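Local coordinates for putative exported protein (Bordetella parapertussis, PDB 3OCJ) that is of unknown function but has the fold of an S-adenosylmethionine-dependent methyltransferase and holds a palmitic acid in the crystal, at residues S54-G57 with R58-L62; S131-L134 with A135-Y138; L228-P232 with A233-D237. All coordinates share one frame; numbering follows the deposited sequence.

Contact 1. Residues S54-G57 with R58-L62. With PLM (palmitic acid), chain D.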
loop_
_atom_site.group_PDB
_atom_site.type_symbol
_atom_site.label_atom_id
_atom_site.label_comp_id
_atom_site.label_asym_id
_atom_site.label_seq_id
_atom_site.Cartn_x
_atom_site.Cartn_y
_atom_site.Cartn_z
ATOM N N SER A 54 -0.736 1.423 -20.490
ATOM C CA SER A 54 -1.659 1.404 -19.365
ATOM C C SER A 54 -1.555 2.683 -18.546
ATOM O O SER A 54 -0.455 3.164 -18.290
ATOM C CB SER A 54 -1.340 0.199 -18.471
ATOM O OG SER A 54 -1.904 0.319 -17.175
ATOM N N GLU A 55 -2.687 3.226 -18.109
ATOM C CA GLU A 55 -2.632 4.399 -17.237
ATOM C C GLU A 55 -1.848 4.098 -15.954
ATOM O O GLU A 55 -0.979 4.869 -15.551
ATOM C CB GLU A 55 -4.030 4.903 -16.878
ATOM C CG GLU A 55 -4.815 5.471 -18.036
ATOM C CD GLU A 55 -6.151 6.043 -17.596
ATOM O OE1 GLU A 55 -6.793 5.443 -16.709
ATOM O OE2 GLU A 55 -6.561 7.087 -18.144
ATOM N N LEU A 56 -2.156 2.977 -15.301
ATOM C CA LEU A 56 -1.437 2.596 -14.092
ATOM C C LEU A 56 0.033 2.298 -14.405
ATOM O O LEU A 56 0.937 2.690 -13.664
ATOM C CB LEU A 56 -2.100 1.384 -13.430
ATOM C CG LEU A 56 -1.354 0.833 -12.219
ATOM C CD1 LEU A 56 -1.052 1.936 -11.212
ATOM C CD2 LEU A 56 -2.156 -0.289 -11.570
ATOM N N GLY A 57 0.259 1.605 -15.514
ATOM C CA GLY A 57 1.600 1.269 -15.943
ATOM C C GLY A 57 2.465 2.499 -16.142
ATOM O O GLY A 57 3.618 2.513 -15.719
ATOM N N ARG A 58 1.909 3.517 -16.801
ATOM C CA ARG A 58 2.633 4.765 -17.012
ATOM C C ARG A 58 2.936 5.451 -15.692
ATOM O O ARG A 58 4.043 5.968 -15.492
ATOM C CB ARG A 58 1.848 5.707 -17.924
ATOM C CG ARG A 58 1.772 5.236 -19.355
ATOM C CD ARG A 58 1.193 6.309 -20.265
ATOM N NE ARG A 58 -0.237 6.529 -20.057
ATOM C CZ ARG A 58 -1.197 5.842 -20.673
ATOM N NH1 ARG A 58 -0.885 4.858 -21.504
ATOM N NH2 ARG A 58 -2.472 6.130 -20.440
ATOM N N PHE A 59 1.961 5.457 -14.786
ATOM C CA PHE A 59 2.169 6.072 -13.480
ATOM C C PHE A 59 3.325 5.384 -12.744
ATOM O O PHE A 59 4.181 6.042 -12.143
ATOM C CB PHE A 59 0.890 6.015 -12.630
ATOM C CG PHE A 59 0.984 6.808 -11.351
ATOM C CD1 PHE A 59 0.532 8.117 -11.305
ATOM C CD2 PHE A 59 1.550 6.257 -10.218
ATOM C CE1 PHE A 59 0.645 8.867 -10.139
ATOM C CE2 PHE A 59 1.660 7.004 -9.040
ATOM C CZ PHE A 59 1.200 8.314 -9.011
ATOM N N LEU A 60 3.357 4.060 -12.794
ATOM C CA LEU A 60 4.423 3.309 -12.141
ATOM C C LEU A 60 5.780 3.515 -12.806
ATOM O O LEU A 60 6.783 3.640 -12.117
ATOM C CB LEU A 60 4.075 1.824 -12.098
ATOM C CG LEU A 60 2.936 1.519 -11.118
ATOM C CD1 LEU A 60 2.384 0.119 -11.346
ATOM C CD2 LEU A 60 3.402 1.714 -9.680
ATOM N N LEU A 61 5.817 3.575 -14.135
ATOM C CA LEU A 61 7.086 3.809 -14.816
ATOM C C LEU A 61 7.654 5.161 -14.402
ATOM O O LEU A 61 8.859 5.295 -14.192
ATOM C CB LEU A 61 6.901 3.780 -16.337
ATOM C CG LEU A 61 6.778 2.372 -16.927
ATOM C CD1 LEU A 61 6.164 2.439 -18.317
ATOM C CD2 LEU A 61 8.146 1.694 -16.966
ATOM N N LEU A 62 6.771 6.152 -14.293
ATOM C CA LEU A 62 7.178 7.527 -13.970
ATOM C C LEU A 62 7.571 7.681 -12.514
ATOM O O LEU A 62 8.615 8.265 -12.199
ATOM C CB LEU A 62 6.041 8.508 -14.255
ATOM C CG LEU A 62 5.861 8.966 -15.690
ATOM C CD1 LEU A 62 4.527 9.667 -15.851
ATOM C CD2 LEU A 62 7.007 9.898 -16.070
HETATM C C1 PLM D . 1.788 0.725 -1.874
HETATM O O1 PLM D . 0.770 0.380 -1.239
HETATM O O2 PLM D . 2.025 1.946 -1.993
HETATM C C2 PLM D . 2.731 -0.284 -2.506
HETATM C C3 PLM D . 2.185 -1.713 -2.508
HETATM C C4 PLM D . 3.085 -2.561 -3.408
HETATM C C5 PLM D . 2.802 -4.055 -3.325
HETATM C C6 PLM D . 1.428 -4.417 -3.879
HETATM C C7 PLM D . 1.064 -3.638 -5.136
HETATM C C8 PLM D . 1.935 -3.976 -6.340
HETATM C C9 PLM D . 1.430 -3.159 -7.525
HETATM C CA PLM D . 1.885 -3.709 -8.868
HETATM C CB PLM D . 0.920 -3.248 -9.954
HETATM C CC PLM D . 1.523 -3.361 -11.345
HETATM C CD PLM D . 0.541 -2.848 -12.389
HETATM C CE PLM D . 1.221 -2.805 -13.754
HETATM C CF PLM D . 0.485 -1.889 -14.719
HETATM C CG PLM D . -0.945 -2.338 -14.974
#
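Arg58 folds back over the start of its own helix and lies against Ser54 and Glu55. This is the first turn of helix 55-63, with Ser54 as its N-cap. A chi1 of 162° swings Ser54 OG forward to accept from Gly57 N at 3.0 Å, a capping bond. The same hydroxyl is hydrogen-bonded to Glu88 OE2. Ser54 OG also lies 3.6 Å from PLM CG, at the tail end of the palmitic acid. Arg58 N donates to Ser54 O at 2.8 Å and begins the regular helical ladder, which continues with Phe59 N to Glu55 O, Leu60 N to Leu56 O and Leu61 N to Gly57 O.

The Arg58 chain bends at chi3 (-71°). The bend lays one guanidinium face over Ser54 O and the Glu55 backbone. Arg58 NH2 comes within 3.4 Å of Glu55 CG, but the charged ends stay apart, with Glu55 OE2 and Arg58 NH2 4.8 Å from each other. The Glu55 carboxylate and Arg58 guanidinium planes are 80° apart. Arg58 NH1 is hydrogen-bonded to Ala52 O, which helps hold the guanidinium in this place.

Gly57 has no side chain, and the palmitic acid tail runs past it: Gly57 CA is 3.6 Å from PLM CF. Leu56 sends CD2 to the tail and CD1 to Leu60 CD1 at 3.9 Å. Leu60 CD1 in turn lies 3.6 Å from PLM CC. The two leucines and Gly57 thus line the end of the lipid site.

Helix 15-33 meets Arg58 and Leu61 through Leu19. Helix 41-53 packs on Leu61, and helix 68-76 covers Leu56 with Trp70 and Leu74.

Contact 2. Residues S131-L134 with A135-Y138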
loop_
_atom_site.group_PDB
_atom_site.type_symbol
_atom_site.label_atom_id
_atom_site.label_comp_id
_atom_site.label_asym_id
_atom_site.label_seq_id
_atom_site.Cartn_x
_atom_site.Cartn_y
_atom_site.Cartn_z
ATOM N N SER A 131 -10.401 4.391 1.309
ATOM C CA SER A 131 -11.156 3.266 0.763
ATOM C C SER A 131 -11.611 2.290 1.841
ATOM O O SER A 131 -12.748 1.808 1.832
ATOM C CB SER A 131 -10.305 2.523 -0.270
ATOM O OG SER A 131 -9.553 3.428 -1.067
ATOM N N GLU A 132 -10.714 1.989 2.769
ATOM C CA GLU A 132 -11.011 1.003 3.795
ATOM C C GLU A 132 -12.052 1.535 4.788
ATOM O O GLU A 132 -12.990 0.833 5.134
ATOM C CB GLU A 132 -9.730 0.509 4.491
ATOM C CG GLU A 132 -9.051 1.496 5.433
ATOM C CD GLU A 132 -8.275 2.597 4.721
ATOM O OE1 GLU A 132 -8.405 2.734 3.486
ATOM O OE2 GLU A 132 -7.528 3.331 5.409
ATOM N N LEU A 133 -11.915 2.785 5.212
ATOM C CA LEU A 133 -12.862 3.345 6.173
ATOM C C LEU A 133 -14.261 3.549 5.585
ATOM O O LEU A 133 -15.265 3.375 6.273
ATOM C CB LEU A 133 -12.335 4.657 6.767
ATOM C CG LEU A 133 -11.031 4.596 7.569
ATOM C CD1 LEU A 133 -10.741 5.963 8.178
ATOM C CD2 LEU A 133 -11.091 3.531 8.646
ATOM N N LEU A 134 -14.331 3.909 4.309
ATOM C CA LEU A 134 -15.621 4.148 3.670
ATOM C C LEU A 134 -16.335 2.839 3.314
ATOM O O LEU A 134 -17.507 2.845 2.952
ATOM C CB LEU A 134 -15.452 5.028 2.429
ATOM C CG LEU A 134 -14.995 6.468 2.687
ATOM C CD1 LEU A 134 -14.633 7.167 1.382
ATOM C CD2 LEU A 134 -16.061 7.262 3.442
ATOM N N ALA A 135 -15.628 1.720 3.423
ATOM C CA ALA A 135 -16.217 0.418 3.109
ATOM C C ALA A 135 -16.815 -0.280 4.329
ATOM O O ALA A 135 -17.481 -1.304 4.189
ATOM C CB ALA A 135 -15.187 -0.487 2.441
ATOM N N LEU A 136 -16.581 0.260 5.521
ATOM C CA LEU A 136 -17.028 -0.407 6.743
ATOM C C LEU A 136 -18.534 -0.279 6.963
ATOM O O LEU A 136 -19.197 0.571 6.362
ATOM C CB LEU A 136 -16.279 0.126 7.970
ATOM C CG LEU A 136 -14.753 0.074 7.934
ATOM C CD1 LEU A 136 -14.154 0.670 9.200
ATOM C CD2 LEU A 136 -14.263 -1.346 7.722
ATOM N N ASP A 137 -19.064 -1.142 7.825
ATOM C CA ASP A 137 -20.481 -1.135 8.162
ATOM C C ASP A 137 -20.655 -0.337 9.445
ATOM O O ASP A 137 -20.185 -0.749 10.505
ATOM C CB ASP A 137 -20.962 -2.583 8.343
ATOM C CG ASP A 137 -22.433 -2.683 8.710
ATOM O OD1 ASP A 137 -23.100 -1.640 8.855
ATOM O OD2 ASP A 137 -22.926 -3.823 8.855
ATOM N N TYR A 138 -21.337 0.805 9.352
ATOM C CA TYR A 138 -21.516 1.690 10.499
ATOM C C TYR A 138 -22.897 1.582 11.152
ATOM O O TYR A 138 -23.222 2.361 12.041
ATOM C CB TYR A 138 -21.224 3.144 10.098
ATOM C CG TYR A 138 -19.765 3.347 9.737
ATOM C CD1 TYR A 138 -18.806 3.530 10.729
ATOM C CD2 TYR A 138 -19.338 3.334 8.410
ATOM C CE1 TYR A 138 -17.459 3.700 10.414
ATOM C CE2 TYR A 138 -17.988 3.496 8.082
ATOM C CZ TYR A 138 -17.055 3.686 9.090
ATOM O OH TYR A 138 -15.720 3.849 8.787
HETATM O O HOH W 1 -20.013 1.952 4.056
#
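With chi1 -66°, CG anti to the carbonyl carbon, and chi2 -81°, the Tyr138 ring runs back along the chain to Leu133. Leu136 takes a similar first torsion (chi1 -55°), which puts Leu136 CG beside Glu132 O and Leu133 O.

Leu133 O is the meeting point. Tyr138 OH donates to Leu133 O at 2.6 Å, a short bond. The oxygen lies at the ring edge, in the ring plane. Leu136 N also reaches Leu133 O, but this bond is weak at 3.5 Å. The hydroxyl therefore gives the firmer hold on the Leu133 carbonyl.

Residues 131-134 form a weakly bonded helical turn. Ala135 N donates to Glu132 O at 3.3 Å, from above the carbonyl plane and not on a lone pair. This bond and the weak one from Leu136 N to Leu133 O both run from i+3 back to i, as in a 3-10 turn. Ala135 CB sits 3.4 Å from Ser131 O. Leu136 CG approaches Glu132 O to 3.4 Å, and Leu136 CD1 lies 4.2 Å from Leu133 CD2.

A water links the two parts. It donates to both Leu134 O and Leu136 O, and so bridges the chain between Leu134 and Leu136. Leu134 O also accepts from His166.

The turn belongs to the Rossmann-like methyltransferase domain, between strands 121-124 and 145-150. Leu133 packs on Val122 and Ser124 of the first strand and on Leu146 of the second. Tyr138 also touches Leu146. Helix 96-115 meets Ala135 through Arg109 and Leu136 through Leu112 and Gln113.

Contact 3. Residues L228-P232 with A233-D237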
loop_
_atom_site.group_PDB
_atom_site.type_symbol
_atom_site.label_atom_id
_atom_site.label_comp_id
_atom_site.label_asym_id
_atom_site.label_seq_id
_atom_site.Cartn_x
_atom_site.Cartn_y
_atom_site.Cartn_z
ATOM N N LEU A 228 5.379 -5.342 3.754
ATOM C CA LEU A 228 5.837 -6.333 2.789
ATOM C C LEU A 228 7.018 -7.112 3.349
ATOM O O LEU A 228 7.918 -6.535 3.977
ATOM C CB LEU A 228 6.252 -5.655 1.488
ATOM C CG LEU A 228 5.123 -5.099 0.629
ATOM C CD1 LEU A 228 5.694 -4.140 -0.428
ATOM C CD2 LEU A 228 4.352 -6.220 -0.050
ATOM N N THR A 229 7.005 -8.430 3.135
ATOM C CA THR A 229 8.031 -9.329 3.674
ATOM C C THR A 229 9.081 -9.686 2.623
ATOM O O THR A 229 8.807 -9.639 1.413
ATOM C CB THR A 229 7.377 -10.631 4.119
ATOM O OG1 THR A 229 6.651 -11.134 2.991
ATOM C CG2 THR A 229 6.416 -10.377 5.285
ATOM N N PRO A 230 10.289 -10.049 3.072
ATOM C CA PRO A 230 11.363 -10.419 2.139
ATOM C C PRO A 230 11.156 -11.825 1.597
ATOM O O PRO A 230 10.701 -12.696 2.338
ATOM C CB PRO A 230 12.609 -10.376 3.026
ATOM C CG PRO A 230 12.079 -10.782 4.390
ATOM C CD PRO A 230 10.760 -10.037 4.469
ATOM N N PRO A 231 11.509 -12.050 0.322
ATOM C CA PRO A 231 11.425 -13.398 -0.252
ATOM C C PRO A 231 12.585 -14.267 0.225
ATOM O O PRO A 231 13.531 -13.769 0.854
ATOM C CB PRO A 231 11.559 -13.135 -1.752
ATOM C CG PRO A 231 12.452 -11.916 -1.811
ATOM C CD PRO A 231 11.990 -11.054 -0.650
ATOM N N PRO A 232 12.514 -15.569 -0.058
ATOM C CA PRO A 232 13.556 -16.478 0.427
ATOM C C PRO A 232 14.970 -16.116 -0.044
ATOM O O PRO A 232 15.898 -16.295 0.735
ATOM C CB PRO A 232 13.110 -17.839 -0.119
ATOM C CG PRO A 232 11.621 -17.718 -0.214
ATOM C CD PRO A 232 11.377 -16.295 -0.656
ATOM N N ALA A 233 15.136 -15.583 -1.248
ATOM C CA ALA A 233 16.493 -15.245 -1.686
ATOM C C ALA A 233 17.117 -14.187 -0.775
ATOM O O ALA A 233 18.327 -14.196 -0.531
ATOM C CB ALA A 233 16.497 -14.773 -3.124
ATOM N N LEU A 234 16.284 -13.284 -0.264
ATOM C CA LEU A 234 16.772 -12.123 0.474
ATOM C C LEU A 234 16.973 -12.390 1.966
ATOM O O LEU A 234 17.858 -11.810 2.599
ATOM C CB LEU A 234 15.798 -10.953 0.280
ATOM C CG LEU A 234 16.155 -9.623 0.952
ATOM C CD1 LEU A 234 17.521 -9.120 0.469
ATOM C CD2 LEU A 234 15.090 -8.587 0.658
ATOM N N SER A 235 16.142 -13.259 2.540
ATOM C CA SER A 235 16.160 -13.466 3.981
ATOM C C SER A 235 16.062 -14.933 4.368
ATOM O O SER A 235 15.174 -15.640 3.885
ATOM C CB SER A 235 14.970 -12.749 4.634
ATOM O OG SER A 235 14.921 -13.048 6.018
ATOM N N PRO A 236 16.948 -15.389 5.275
ATOM C CA PRO A 236 16.839 -16.744 5.829
ATOM C C PRO A 236 15.523 -16.936 6.576
ATOM O O PRO A 236 15.112 -18.065 6.803
ATOM C CB PRO A 236 17.999 -16.818 6.833
ATOM C CG PRO A 236 18.912 -15.713 6.473
ATOM C CD PRO A 236 18.067 -14.637 5.868
ATOM N N ASP A 237 14.872 -15.833 6.939
ATOM C CA ASP A 237 13.641 -15.882 7.725
ATOM C C ASP A 237 12.424 -15.453 6.916
ATOM O O ASP A 237 11.420 -15.004 7.477
ATOM C CB ASP A 237 13.805 -14.997 8.955
ATOM C CG ASP A 237 15.017 -15.380 9.775
ATOM O OD1 ASP A 237 15.146 -16.576 10.102
ATOM O OD2 ASP A 237 15.849 -14.496 10.074
#
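Pro231 O accepts two backbone N-H groups in a type I-like beta-turn over Pro231-Leu234, which leads into an ST turn at Ser235. It lies in the loop between strand 221-226 and helix 247-261. Leu234 N donates to Pro231 O at 3.0 Å from above the carbonyl plane. Ser235 N donates to Pro231 O at 3.1 Å, nearly along the C=O axis, and this i+4 bond widens the turn to a helical type. The two donors thus arrive from different directions.

The close-packed part is on Pro230, which is buried. Pro230 CG meets Ser235 CB at 3.5 Å, and Pro230 CB meets Leu234 CD2 at 3.9 Å. Leu234 CG is anti to its backbone nitrogen (chi1 -179°), which carries CD2 back toward the two prolines. Leu234 CB lies 3.9 Å from Pro231 CD, against that corner of the ring. Leu234 is exposed even so.

The outer part, Pro232 and Ala233, is looser. Both are exposed and touch a crystal neighbour, so the lattice may influence their positions. Pro232 also touches Ser238, whose hydroxyl bonds to Pro230 O. Past the turn the chain is held by the ST turn: Asp237 N donates to Ser235 OG at 2.9 Å.

Overall arrangement
The three contacts follow one another along the chain and do not touch. Contact 1 belongs to the helical part before the sheet, contact 2 to the turn after strand 121-124, and contact 3 to the loop after strand 221-226. Centres of contacts 1 and 2 are about 27 Å apart, as are those of 1 and 3; nearest atoms are about 13 Å and 11 Å apart. Contacts 2 and 3 lie on opposite sides of the chain's centre, their centres about 32 Å and nearest atoms about 16 Å apart. Palmitic acid touches contact 1 with its tail and bonds to Tyr199. The side chains of Glu132 and Pro231 are about 11 Å and 12 Å from the lipid.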